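Local coordinates for signal recognition particle receptor FtsY (Sulfolobus acidocaldarius, PDB 5L3S), which is a signal recognition particle receptor of the SRP54-type family, pairing a helical bundle with a P-loop nucleotide-binding domain, at residues B[38-43]-B[259-264]; B[112-117]-B[189-194]; B[167-172]-B[205-210]. All coordinates share one frame; numbering follows the deposited sequence.

Contact 1. Residues B[38-43]-B[259-264]; sequences DVSYEV and ALSLAY
Val-43 rests its branched end against the hydroxyl of Ser-261. CG1 and CG2 of Val-43 both lie 3.6 Å from Ser-261 OG, so the oxygen sits at the fork of the valine and not under one methyl. Turned anti to the backbone N (chi1 171°), Val-43 CG1 also reaches the ring of Tyr-264, 4.2 Å from Tyr-264 CD1. The phenol oxygen of Tyr-264 has its own partner, Asp-50 of helix 41-55.

Val-39 approaches Ser-261 from the loop. Its two methyls divide their contacts: Val-39 CG1 is 3.8 Å from Ser-261 OG, and Val-39 CG2 is 4.2 Å from Leu-260 CD2.

The loop joins two helices of the helical bundle. Asp-38, with a positive phi of 61°, is the C-prime residue of the Schellman motif that closes helix 20-36, and Ser-40 is the N-cap of helix 41-55. Helix 258-266 belongs to the P-loop domain, so the contact lies where the two domains of this SRP54-type protein meet.

No direct hydrogen bond crosses between the segments. A water does the bridging. With OG anti to the carbonyl carbon (chi1 -70°), the hydroxyl of Ser-261 points at Val-43 and this water. The water lies 2.7 Å from Ser-261 OG, accepts from Ser-40 N at 3.0 Å and donates to Asp-38 O at 3.0 Å. The serine hydroxyl thus has a polar partner although valine methyls crowd round it. Leu-230 of helix 228-239 touches Ser-40, Val-43 and Ser-261, while Leu-260 also packs on Ile-78 and Phe-290.

Contact 2. Residues B[112-117]-B[189-194]; sequences VGKTTT and IDTAGR. With MG (magnesium ion), chain S; GNP (phosphoaminophosphonic acid-guanylate ester), chain R.
Asp-190 meets Thr-115 through its carboxylate, the two side chains crossing at about a right angle. Thr-115 OG1 donates to the syn lone pair of Asp-190 OD2 at 2.5 Å. The same Thr-115 OG1 binds the magnesium ion at 2.1 Å. Asp-190 OD1 accepts at 2.6 Å from a water that is itself a magnesium ligand. Asp-190 is not a ligand; it acts from the second shell, through Thr-115 and this water.

Thr-191 follows. The same water also donates to Thr-191 O at 2.8 Å. Lys-114 CE passes 3.3 Å from Thr-191 O, and the lysine chain bends at its last two torsions on its way to the phosphates. Thr-191 OG1 turns to Phe-106 O instead.

At Gly-193, the CA lies 3.5 Å from Lys-114 NZ. Lys-114 NZ donates to GNP O3G at 2.7 Å and to GNP O2B at 2.6 Å, with Val-109 O as a further partner. GNP O1G and O1B and two more waters complete six-fold coordination of the magnesium. Backbone amides of 113-116 hold the phosphates in the manner of a P-loop (Walker A, G1), facing the Asp-Thr-Ala-Gly-Arg (G3) sequence at 190-194, the pairing known from SRP-type P-loop proteins.

Contact 3. Residues B[167-172]-B[205-210]; sequences DPASVA and LKKVLR. Unlike the reference sequence in segment 205-210: Lys-207 (reference Arg). With SO4 (sulfate ion), chain Y.
Val-208 reaches across to helix 168-181 with both methyls. CG2 is anti to the carbonyl carbon and meets the start of that helix: Val-208 CG2 lies 3.6 Å from Pro-168 CB and 3.8 Å from Ala-169 N. CG1 is anti to the backbone N (chi1 175°) and lies one turn further along, with Val-208 CG1 4.2 Å from Ala-172 CB. The valine thus spans Pro-168, Ala-169 and Ala-172.

Ala-169 and Val-208 have the nearest CA atoms of the two segments, 4.6 Å apart. The small side chain of Ala-169 lets the helices come near, and the axes of the two short segments approach to 8.8 Å. They run nearly parallel, with a signed crossing angle of -24°. The methyl of Ala-169 touches both Val-208 and the end of Lys-207.

Lys-207, where the reference sequence has arginine, is extended until its last torsion, where the chain bends and brings NZ to Asp-167. Lys-207 NZ lies 3.6 Å from both OD1 and OD2 of Asp-167. This is a long salt bridge, and the two side chains cross at about a right angle. Both residues also touch a crystal neighbour. Asp-167 is the N-cap of helix 168-181 as well: Asp-167 OD1 accepts from Ser-170 N at 3.0 Å, met from above the carboxylate plane. The lysine charge would probably add to the stabilisation of this capping carboxylate.

Both helices are crossover helices on one face of the parallel part of the mixed sheet. Helix 168-181 leads from strand 158-160 into strand 186-191, and helix 199-212 leads from there to strand 216-222. Beneath them, Ala-172 touches Ser-137 of strand 132-137, and Val-208 touches Ile-105 of strand 102-107.

How the contacts relate
Contacts 2 and 3 are neighbours in the P-loop domain, with centres 14 Å apart. They touch: Ile-189 CD1 lies 4.1 Å from Ala-172 CB, and Thr-191 CG2 lies 4.2 Å from Leu-205 CD1. Strand 186-191 of contact 2 sits in the chain between the two helices of contact 3. Contact 2 holds GNP and magnesium; the side chain of Pro-168 in contact 3 is about 12 Å from each. Contact 1 stands apart at the junction with the helical bundle. Its centre is 23 Å from that of contact 2 and 31 Å from that of contact 3. Along the chain it encloses both.

Contact 1. Residues B[38-43]-B[259-264]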
loop_
_atom_site.group_PDB
_atom_site.type_symbol
_atom_site.label_atom_id
_atom_site.label_comp_id
_atom_site.label_asym_id
_atom_site.label_seq_id
_atom_site.Cartn_x
_atom_site.Cartn_y
_atom_site.Cartn_z
ATOM N N ASP B 38 -1.839 12.583 0.959
ATOM C CA ASP B 38 -2.678 11.468 1.367
ATOM C C ASP B 38 -3.419 11.681 2.696
ATOM O O ASP B 38 -3.712 10.730 3.422
ATOM C CB ASP B 38 -1.866 10.158 1.360
ATOM C CG ASP B 38 -1.449 9.755 -0.052
ATOM O OD1 ASP B 38 -2.351 9.609 -0.903
ATOM O OD2 ASP B 38 -0.229 9.648 -0.329
ATOM N N VAL B 39 -3.755 12.927 3.012
ATOM C CA VAL B 39 -4.800 13.135 4.000
ATOM C C VAL B 39 -6.101 12.969 3.232
ATOM O O VAL B 39 -6.313 13.648 2.230
ATOM C CB VAL B 39 -4.738 14.543 4.624
ATOM C CG1 VAL B 39 -5.808 14.681 5.680
ATOM C CG2 VAL B 39 -3.364 14.795 5.191
ATOM N N SER B 40 -6.966 12.065 3.680
ATOM C CA SER B 40 -8.171 11.755 2.914
ATOM C C SER B 40 -9.052 12.984 2.725
ATOM O O SER B 40 -8.953 13.945 3.488
ATOM C CB SER B 40 -8.970 10.637 3.582
ATOM O OG SER B 40 -9.776 11.154 4.624
ATOM N N TYR B 41 -9.907 12.942 1.703
ATOM C CA TYR B 41 -10.723 14.086 1.311
ATOM C C TYR B 41 -11.584 14.584 2.466
ATOM O O TYR B 41 -11.656 15.794 2.741
ATOM C CB TYR B 41 -11.626 13.721 0.125
ATOM C CG TYR B 41 -12.295 14.913 -0.525
ATOM C CD1 TYR B 41 -11.802 15.450 -1.708
ATOM C CD2 TYR B 41 -13.419 15.509 0.050
ATOM C CE1 TYR B 41 -12.416 16.552 -2.306
ATOM C CE2 TYR B 41 -14.030 16.602 -0.535
ATOM C CZ TYR B 41 -13.527 17.120 -1.710
ATOM O OH TYR B 41 -14.144 18.207 -2.283
ATOM N N GLU B 42 -12.243 13.641 3.131
ATOM C CA GLU B 42 -13.191 13.956 4.194
ATOM C C GLU B 42 -12.511 14.605 5.415
ATOM O O GLU B 42 -13.057 15.519 6.027
ATOM C CB GLU B 42 -13.958 12.689 4.592
ATOM C CG GLU B 42 -14.803 12.063 3.457
ATOM C CD GLU B 42 -13.988 11.274 2.411
ATOM O OE1 GLU B 42 -12.853 10.834 2.704
ATOM O OE2 GLU B 42 -14.495 11.096 1.280
ATOM N N VAL B 43 -11.320 14.129 5.761
ATOM C CA VAL B 43 -10.571 14.685 6.882
ATOM C C VAL B 43 -9.985 16.053 6.521
ATOM O O VAL B 43 -10.015 16.987 7.323
ATOM C CB VAL B 43 -9.456 13.717 7.332
ATOM C CG1 VAL B 43 -8.528 14.374 8.358
ATOM C CG2 VAL B 43 -10.084 12.456 7.894
ATOM N N ALA B 259 -1.256 9.551 9.108
ATOM C CA ALA B 259 -0.926 9.900 10.502
ATOM C C ALA B 259 -1.879 10.957 11.086
ATOM O O ALA B 259 -2.350 10.838 12.221
ATOM C CB ALA B 259 0.518 10.386 10.598
ATOM N N LEU B 260 -2.163 11.991 10.299
ATOM C CA LEU B 260 -3.074 13.046 10.723
ATOM C C LEU B 260 -4.508 12.531 10.821
ATOM O O LEU B 260 -5.216 12.825 11.790
ATOM C CB LEU B 260 -3.000 14.230 9.746
ATOM C CG LEU B 260 -3.915 15.431 9.988
ATOM C CD1 LEU B 260 -3.849 15.894 11.453
ATOM C CD2 LEU B 260 -3.545 16.572 9.034
ATOM N N SER B 261 -4.936 11.766 9.815
ATOM C CA SER B 261 -6.287 11.212 9.798
ATOM C C SER B 261 -6.559 10.291 10.993
ATOM O O SER B 261 -7.637 10.330 11.580
ATOM C CB SER B 261 -6.556 10.480 8.480
ATOM O OG SER B 261 -6.644 11.411 7.416
ATOM N N LEU B 262 -5.575 9.465 11.329
ATOM C CA LEU B 262 -5.655 8.561 12.472
ATOM C C LEU B 262 -5.867 9.308 13.787
ATOM O O LEU B 262 -6.727 8.945 14.591
ATOM C CB LEU B 262 -4.368 7.752 12.573
ATOM C CG LEU B 262 -4.201 6.608 11.595
ATOM C CD1 LEU B 262 -2.795 6.067 11.720
ATOM C CD2 LEU B 262 -5.224 5.558 11.939
ATOM N N ALA B 263 -5.067 10.343 14.003
ATOM C CA ALA B 263 -5.192 11.151 15.204
ATOM C C ALA B 263 -6.515 11.903 15.204
ATOM O O ALA B 263 -7.234 11.906 16.204
ATOM C CB ALA B 263 -4.029 12.120 15.312
ATOM N N TYR B 264 -6.843 12.526 14.075
ATOM C CA TYR B 264 -8.022 13.381 13.999
ATOM C C TYR B 264 -9.324 12.582 14.114
ATOM O O TYR B 264 -10.215 12.957 14.869
ATOM C CB TYR B 264 -7.999 14.227 12.711
ATOM C CG TYR B 264 -9.060 15.291 12.640
ATOM C CD1 TYR B 264 -10.307 15.025 12.091
ATOM C CD2 TYR B 264 -8.815 16.574 13.123
ATOM C CE1 TYR B 264 -11.281 16.008 12.029
ATOM C CE2 TYR B 264 -9.774 17.554 13.061
ATOM C CZ TYR B 264 -11.005 17.269 12.517
ATOM O OH TYR B 264 -11.959 18.259 12.467
HETATM O O HOH W 1 -5.792 9.858 5.352
#

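Contact 2. Residues B[112-117]-B[189-194]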
loop_
_atom_site.group_PDB
_atom_site.type_symbol
_atom_site.label_atom_id
_atom_site.label_comp_id
_atom_site.label_asym_id
_atom_site.label_seq_id
_atom_site.Cartn_x
_atom_site.Cartn_y
_atom_site.Cartn_z
ATOM N N VAL B 112 1.552 -5.221 3.796
ATOM C CA VAL B 112 1.891 -3.882 4.348
ATOM C C VAL B 112 3.253 -3.778 5.037
ATOM O O VAL B 112 3.841 -2.690 5.115
ATOM C CB VAL B 112 0.822 -3.337 5.349
ATOM C CG1 VAL B 112 -0.466 -3.006 4.619
ATOM C CG2 VAL B 112 0.589 -4.314 6.545
ATOM N N GLY B 113 3.745 -4.893 5.567
ATOM C CA GLY B 113 5.075 -4.891 6.141
ATOM C C GLY B 113 5.215 -5.433 7.556
ATOM O O GLY B 113 6.197 -5.125 8.210
ATOM N N LYS B 114 4.264 -6.254 8.006
ATOM C CA LYS B 114 4.270 -6.792 9.369
ATOM C C LYS B 114 5.546 -7.549 9.748
ATOM O O LYS B 114 6.169 -7.256 10.778
ATOM C CB LYS B 114 3.047 -7.709 9.571
ATOM C CG LYS B 114 1.713 -7.073 9.158
ATOM C CD LYS B 114 0.548 -8.055 9.273
ATOM C CE LYS B 114 0.529 -9.076 8.097
ATOM N NZ LYS B 114 0.447 -8.376 6.769
ATOM N N THR B 115 5.897 -8.543 8.936
ATOM C CA THR B 115 7.018 -9.451 9.193
ATOM C C THR B 115 8.349 -8.711 9.251
ATOM O O THR B 115 9.147 -8.894 10.173
ATOM C CB THR B 115 7.032 -10.583 8.133
ATOM O OG1 THR B 115 5.826 -11.359 8.256
ATOM C CG2 THR B 115 8.257 -11.466 8.279
ATOM N N THR B 116 8.573 -7.828 8.290
ATOM C CA THR B 116 9.802 -7.034 8.275
ATOM C C THR B 116 9.852 -6.031 9.448
ATOM O O THR B 116 10.913 -5.787 10.024
ATOM C CB THR B 116 9.940 -6.296 6.919
ATOM O OG1 THR B 116 9.802 -7.256 5.852
ATOM C CG2 THR B 116 11.302 -5.610 6.808
ATOM N N THR B 117 8.702 -5.465 9.803
ATOM C CA THR B 117 8.637 -4.511 10.916
ATOM C C THR B 117 8.948 -5.211 12.242
ATOM O O THR B 117 9.594 -4.654 13.129
ATOM C CB THR B 117 7.257 -3.814 10.967
ATOM O OG1 THR B 117 7.053 -3.086 9.744
ATOM C CG2 THR B 117 7.183 -2.831 12.164
ATOM N N ILE B 189 4.460 -11.276 18.217
ATOM C CA ILE B 189 3.649 -12.219 17.463
ATOM C C ILE B 189 3.399 -11.736 16.036
ATOM O O ILE B 189 2.793 -10.686 15.832
ATOM C CB ILE B 189 2.304 -12.464 18.181
ATOM C CG1 ILE B 189 2.582 -12.964 19.615
ATOM C CG2 ILE B 189 1.457 -13.469 17.396
ATOM C CD1 ILE B 189 1.362 -13.013 20.523
ATOM N N ASP B 190 3.895 -12.491 15.058
ATOM C CA ASP B 190 3.613 -12.196 13.649
ATOM C C ASP B 190 2.295 -12.857 13.300
ATOM O O ASP B 190 2.001 -13.940 13.799
ATOM C CB ASP B 190 4.742 -12.742 12.753
ATOM C CG ASP B 190 4.777 -12.083 11.354
ATOM O OD1 ASP B 190 3.986 -11.149 11.104
ATOM O OD2 ASP B 190 5.620 -12.492 10.526
ATOM N N THR B 191 1.498 -12.226 12.434
ATOM C CA THR B 191 0.247 -12.830 11.999
ATOM C C THR B 191 0.132 -12.714 10.489
ATOM O O THR B 191 0.758 -11.841 9.871
ATOM C CB THR B 191 -1.012 -12.159 12.656
ATOM O OG1 THR B 191 -1.156 -10.811 12.185
ATOM C CG2 THR B 191 -0.923 -12.164 14.170
ATOM N N ALA B 192 -0.642 -13.609 9.884
ATOM C CA ALA B 192 -0.866 -13.517 8.440
ATOM C C ALA B 192 -1.605 -12.236 8.038
ATOM O O ALA B 192 -2.391 -11.678 8.807
ATOM C CB ALA B 192 -1.615 -14.735 7.935
ATOM N N GLY B 193 -1.352 -11.780 6.819
ATOM C CA GLY B 193 -2.125 -10.684 6.256
ATOM C C GLY B 193 -3.579 -11.102 6.190
ATOM O O GLY B 193 -3.896 -12.274 5.983
ATOM N N ARG B 194 -4.475 -10.146 6.379
ATOM C CA ARG B 194 -5.901 -10.429 6.303
ATOM C C ARG B 194 -6.622 -9.135 5.976
ATOM O O ARG B 194 -6.218 -8.070 6.444
ATOM C CB ARG B 194 -6.416 -11.037 7.622
ATOM C CG ARG B 194 -6.537 -10.056 8.817
ATOM C CD ARG B 194 -6.578 -10.817 10.159
ATOM N NE ARG B 194 -5.299 -11.477 10.346
ATOM C CZ ARG B 194 -5.134 -12.769 10.605
ATOM N NH1 ARG B 194 -6.179 -13.576 10.769
ATOM N NH2 ARG B 194 -3.906 -13.248 10.705
HETATM MG MG MG S . 4.202 -11.449 6.869
HETATM P PG GNP R . 2.234 -10.645 4.473
HETATM O O1G GNP R . 2.694 -11.448 5.668
HETATM O O2G GNP R . 2.181 -11.477 3.199
HETATM O O3G GNP R . 0.860 -10.028 4.626
HETATM N N3B GNP R . 3.278 -9.458 4.227
HETATM P PB GNP R . 3.812 -8.530 5.451
HETATM O O1B GNP R . 4.301 -9.379 6.537
HETATM O O2B GNP R . 2.735 -7.612 5.854
HETATM O O3A GNP R . 4.956 -7.733 4.862
HETATM P PA GNP R . 6.429 -8.119 4.668
HETATM O O1A GNP R . 7.194 -7.938 5.945
HETATM O O2A GNP R . 6.553 -9.447 3.991
HETATM O "O5'" GNP R . 7.011 -6.996 3.740
HETATM C "C5'" GNP R . 6.583 -6.826 2.351
HETATM C "C4'" GNP R . 7.682 -6.111 1.584
HETATM O "O4'" GNP R . 7.764 -4.696 1.998
HETATM C "C3'" GNP R . 9.068 -6.682 1.809
HETATM O "O3'" GNP R . 9.802 -6.568 0.603
HETATM C "C2'" GNP R . 9.665 -5.746 2.874
HETATM O "O2'" GNP R . 11.079 -5.713 2.797
HETATM C "C1'" GNP R . 9.101 -4.420 2.339
HETATM N N9 GNP R . 9.090 -3.366 3.353
HETATM C C8 GNP R . 8.595 -3.412 4.628
HETATM N N7 GNP R . 8.723 -2.273 5.287
HETATM C C5 GNP R . 9.340 -1.436 4.362
HETATM C C6 GNP R . 9.739 -0.087 4.485
HETATM O O6 GNP R . 9.619 0.621 5.495
HETATM N N1 GNP R . 10.346 0.395 3.322
HETATM C C2 GNP R . 10.510 -0.353 2.165
HETATM N N2 GNP R . 11.101 0.233 1.125
HETATM N N3 GNP R . 10.136 -1.621 2.047
HETATM C C4 GNP R . 9.571 -2.092 3.175
HETATM O O HOH W 2 3.150 -11.195 8.639
HETATM O O HOH W 3 5.662 -11.662 5.421
HETATM O O HOH W 4 4.189 -13.534 7.032
#

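Contact 3. Residues B[167-172]-B[205-210]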
loop_
_atom_site.group_PDB
_atom_site.type_symbol
_atom_site.label_atom_id
_atom_site.label_comp_id
_atom_site.label_asym_id
_atom_site.label_seq_id
_atom_site.Cartn_x
_atom_site.Cartn_y
_atom_site.Cartn_z
ATOM N N ASP B 167 -1.841 -24.282 14.583
ATOM C CA ASP B 167 -2.560 -23.100 14.137
ATOM C C ASP B 167 -1.969 -21.836 14.812
ATOM O O ASP B 167 -1.182 -21.958 15.754
ATOM C CB ASP B 167 -4.074 -23.281 14.392
ATOM C CG ASP B 167 -4.470 -23.132 15.864
ATOM O OD1 ASP B 167 -4.087 -22.139 16.526
ATOM O OD2 ASP B 167 -5.210 -24.002 16.358
ATOM N N PRO B 168 -2.337 -20.628 14.338
ATOM C CA PRO B 168 -1.719 -19.417 14.905
ATOM C C PRO B 168 -1.798 -19.285 16.433
ATOM O O PRO B 168 -0.833 -18.835 17.051
ATOM C CB PRO B 168 -2.483 -18.287 14.218
ATOM C CG PRO B 168 -2.800 -18.868 12.840
ATOM C CD PRO B 168 -3.166 -20.314 13.153
ATOM N N ALA B 169 -2.919 -19.675 17.028
ATOM C CA ALA B 169 -3.093 -19.530 18.468
ATOM C C ALA B 169 -2.208 -20.491 19.248
ATOM O O ALA B 169 -1.711 -20.158 20.324
ATOM C CB ALA B 169 -4.558 -19.737 18.852
ATOM N N SER B 170 -2.030 -21.699 18.714
ATOM C CA SER B 170 -1.207 -22.703 19.362
ATOM C C SER B 170 0.252 -22.247 19.318
ATOM O O SER B 170 0.979 -22.395 20.301
ATOM C CB SER B 170 -1.370 -24.058 18.667
ATOM O OG SER B 170 -0.358 -24.960 19.082
ATOM N N VAL B 171 0.673 -21.685 18.184
ATOM C CA VAL B 171 2.040 -21.166 18.070
ATOM C C VAL B 171 2.287 -20.050 19.098
ATOM O O VAL B 171 3.303 -20.052 19.796
ATOM C CB VAL B 171 2.372 -20.657 16.650
ATOM C CG1 VAL B 171 3.807 -20.112 16.605
ATOM C CG2 VAL B 171 2.205 -21.771 15.612
ATOM N N ALA B 172 1.348 -19.111 19.200
ATOM C CA ALA B 172 1.468 -18.004 20.159
ATOM C C ALA B 172 1.470 -18.482 21.604
ATOM O O ALA B 172 2.265 -18.011 22.428
ATOM C CB ALA B 172 0.355 -16.959 19.928
ATOM N N LEU B 205 -7.972 -13.997 13.959
ATOM C CA LEU B 205 -7.139 -13.068 14.708
ATOM C C LEU B 205 -7.644 -12.890 16.132
ATOM O O LEU B 205 -6.862 -12.927 17.068
ATOM C CB LEU B 205 -7.080 -11.715 13.995
ATOM C CG LEU B 205 -6.301 -10.598 14.681
ATOM C CD1 LEU B 205 -4.851 -11.002 14.877
ATOM C CD2 LEU B 205 -6.388 -9.354 13.806
ATOM N N LYS B 206 -8.954 -12.701 16.282
ATOM C CA LYS B 206 -9.580 -12.538 17.590
ATOM C C LYS B 206 -9.346 -13.758 18.466
ATOM O O LYS B 206 -9.253 -13.662 19.686
ATOM C CB LYS B 206 -11.081 -12.268 17.439
ATOM C CG LYS B 206 -11.394 -10.933 16.771
ATOM C CD LYS B 206 -12.878 -10.782 16.498
ATOM C CE LYS B 206 -13.666 -10.661 17.781
ATOM N NZ LYS B 206 -15.127 -10.781 17.527
ATOM N N LYS B 207 -9.248 -14.907 17.826
ATOM C CA LYS B 207 -8.908 -16.134 18.515
ATOM C C LYS B 207 -7.461 -16.123 19.044
ATOM O O LYS B 207 -7.184 -16.607 20.147
ATOM C CB LYS B 207 -9.157 -17.310 17.566
ATOM C CG LYS B 207 -8.874 -18.660 18.141
ATOM C CD LYS B 207 -9.399 -19.725 17.188
ATOM C CE LYS B 207 -8.881 -21.075 17.580
ATOM N NZ LYS B 207 -7.509 -21.303 17.010
ATOM N N VAL B 208 -6.532 -15.582 18.265
ATOM C CA VAL B 208 -5.161 -15.441 18.759
ATOM C C VAL B 208 -5.115 -14.438 19.927
ATOM O O VAL B 208 -4.414 -14.649 20.919
ATOM C CB VAL B 208 -4.191 -15.008 17.643
ATOM C CG1 VAL B 208 -2.801 -14.752 18.209
ATOM C CG2 VAL B 208 -4.132 -16.063 16.539
ATOM N N LEU B 209 -5.880 -13.355 19.818
ATOM C CA LEU B 209 -5.901 -12.343 20.875
ATOM C C LEU B 209 -6.434 -12.886 22.192
ATOM O O LEU B 209 -5.896 -12.581 23.263
ATOM C CB LEU B 209 -6.740 -11.133 20.448
ATOM C CG LEU B 209 -6.228 -10.322 19.266
ATOM C CD1 LEU B 209 -7.248 -9.247 18.920
ATOM C CD2 LEU B 209 -4.898 -9.697 19.606
ATOM N N ARG B 210 -7.494 -13.688 22.128
ATOM C CA ARG B 210 -8.075 -14.240 23.344
ATOM C C ARG B 210 -7.077 -15.138 24.058
ATOM O O ARG B 210 -7.013 -15.178 25.282
ATOM C CB ARG B 210 -9.369 -15.001 23.047
ATOM C CG ARG B 210 -10.523 -14.090 22.640
ATOM C CD ARG B 210 -11.861 -14.820 22.665
ATOM N NE ARG B 210 -12.024 -15.709 21.522
ATOM C CZ ARG B 210 -12.573 -15.348 20.366
ATOM N NH1 ARG B 210 -13.013 -14.108 20.194
ATOM N NH2 ARG B 210 -12.683 -16.228 19.385
HETATM S S SO4 Y . -14.035 -11.318 22.427
HETATM O O1 SO4 Y . -13.368 -10.617 23.521
HETATM O O2 SO4 Y . -14.908 -12.351 22.975
HETATM O O3 SO4 Y . -14.830 -10.370 21.649
HETATM O O4 SO4 Y . -13.033 -11.937 21.565
#